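Local coordinates for uncharacterized protein (Slackia heliotrinireducens DSM 20476, PDB 4S1P) that is a putative SGNH-type hydrolase of the GDSL-like lipase/acylhydrolase family, probably cleaving ester bonds in a substrate that remains unidentified, at residues 79-82 / 83-87. Sequence-based numbering, arbitrary orientation. Where two conformers were deposited one is given.
Sequences SPTA and YARSV
Tyr83 N donates to Ser79 O at 3.0 Å, closing the first turn of helix 80-96, and three further i to i+4 bonds follow in step: Ala84 N to Pro80 O, Arg85 N to Thr81 O and Ser86 N to Ala82 O. Ser79 occupies the N-cap position but its hydroxyl caps nothing; its carbonyl starts the bond series instead. Pro80 fits the first turn, where its ring nitrogen, lacking a hydrogen, is not called on to donate.

The side chains of the second turn lie over the carbonyls of the first. Ala84 CB rests 3.4 Å from Pro80 O. In the conformer described here, one of two for Arg85, the aliphatic root of the arginine covers the next carbonyl, CG 3.2 Å from Thr81 O, and reaches the methyl of Thr81 at 4.3 Å (CG to CG2). On the buried side Ser86 OG, set beside its own backbone N by a chi1 of -66°, comes within 3.0 Å of Ala82 O, the carbonyl that already accepts from Ser86 N.

Tyr83 turns its ring away from the first turn, CG anti to the backbone N (chi1 173°), with Pro80 O at the ring edge near its plane and CB 3.6 Å from both Pro80 O and Ser79 O. The phenol leads into the interior, where the ring meets Ala133 and Ala137 of helix 123-141 and Glu71, whereas Ser86 packs on Leu41 and Ala42. Pro80, Thr81, Ala82 and Arg85 stay exposed at the start of the helix. Ser79 links helix 75-78 to helix 80-96, and both lie in the crossover between parallel strands 66-69 and 100-105 of the five-stranded sheet.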
loop_
_atom_site.group_PDB
_atom_site.type_symbol
_atom_site.label_atom_id
_atom_site.label_comp_id
_atom_site.label_asym_id
_atom_site.label_seq_id
_atom_site.Cartn_x
_atom_site.Cartn_y
_atom_site.Cartn_z
ATOM N N SER A 79 9.331 -10.554 -5.029
ATOM C CA SER A 79 8.674 -10.805 -6.303
ATOM C C SER A 79 8.482 -9.475 -7.029
ATOM O O SER A 79 7.350 -9.035 -7.250
ATOM C CB SER A 79 7.338 -11.523 -6.092
ATOM O OG SER A 79 7.524 -12.818 -5.537
ATOM N N PRO A 80 9.596 -8.803 -7.378
ATOM C CA PRO A 80 9.523 -7.464 -7.939
ATOM C C PRO A 80 8.781 -7.394 -9.253
ATOM O O PRO A 80 8.125 -6.398 -9.529
ATOM C CB PRO A 80 11.001 -7.044 -8.121
ATOM C CG PRO A 80 11.744 -8.358 -8.156
ATOM C CD PRO A 80 10.996 -9.215 -7.165
ATOM N N THR A 81 8.895 -8.456 -10.074
ATOM C CA THR A 81 8.214 -8.418 -11.348
ATOM C C THR A 81 6.700 -8.575 -11.203
ATOM O O THR A 81 5.931 -7.840 -11.826
ATOM C CB THR A 81 8.818 -9.437 -12.305
ATOM O OG1 THR A 81 10.214 -9.125 -12.457
ATOM C CG2 THR A 81 8.099 -9.375 -13.626
ATOM N N ALA A 82 6.288 -9.482 -10.326
ATOM C CA ALA A 82 4.881 -9.615 -10.011
ATOM C C ALA A 82 4.309 -8.328 -9.475
ATOM O O ALA A 82 3.201 -7.930 -9.835
ATOM C CB ALA A 82 4.619 -10.765 -9.047
ATOM N N TYR A 83 5.069 -7.687 -8.605
ATOM C CA TYR A 83 4.635 -6.392 -8.071
ATOM C C TYR A 83 4.436 -5.364 -9.168
ATOM O O TYR A 83 3.371 -4.731 -9.274
ATOM C CB TYR A 83 5.645 -5.900 -7.035
ATOM C CG TYR A 83 5.313 -4.473 -6.587
ATOM C CD1 TYR A 83 4.127 -4.216 -5.973
ATOM C CD2 TYR A 83 6.123 -3.410 -6.892
ATOM C CE1 TYR A 83 3.757 -2.941 -5.598
ATOM C CE2 TYR A 83 5.768 -2.130 -6.550
ATOM C CZ TYR A 83 4.578 -1.902 -5.915
ATOM O OH TYR A 83 4.233 -0.600 -5.623
ATOM N N ALA A 84 5.469 -5.208 -9.994
ATOM C CA ALA A 84 5.451 -4.224 -11.053
ATOM C C ALA A 84 4.272 -4.454 -12.006
ATOM O O ALA A 84 3.607 -3.494 -12.417
ATOM C CB ALA A 84 6.756 -4.234 -11.820
ATOM N N ARG A 85 4.014 -5.704 -12.365
ATOM C CA ARG A 85 2.919 -5.975 -13.270
ATOM C C ARG A 85 1.567 -5.724 -12.631
ATOM O O ARG A 85 0.651 -5.244 -13.304
ATOM C CB ARG A 85 2.989 -7.407 -13.813
ATOM C CG ARG A 85 4.262 -7.735 -14.597
ATOM C CD ARG A 85 4.555 -6.747 -15.723
ATOM N NE ARG A 85 5.571 -5.785 -15.307
ATOM C CZ ARG A 85 5.563 -4.500 -15.624
ATOM N NH1 ARG A 85 4.601 -4.008 -16.394
ATOM N NH2 ARG A 85 6.534 -3.713 -15.194
ATOM N N SER A 86 1.448 -6.015 -11.335
ATOM C CA SER A 86 0.199 -5.781 -10.651
ATOM C C SER A 86 -0.101 -4.294 -10.593
ATOM O O SER A 86 -1.221 -3.855 -10.860
ATOM C CB SER A 86 0.214 -6.380 -9.251
ATOM O OG SER A 86 0.279 -7.802 -9.273
ATOM N N VAL A 87 0.891 -3.505 -10.198
ATOM C CA VAL A 87 0.680 -2.039 -10.140
ATOM C C VAL A 87 0.395 -1.465 -11.504
ATOM O O VAL A 87 -0.456 -0.593 -11.639
ATOM C CB VAL A 87 1.887 -1.317 -9.517
ATOM C CG1 VAL A 87 1.738 0.201 -9.634
ATOM C CG2 VAL A 87 1.989 -1.726 -8.087
#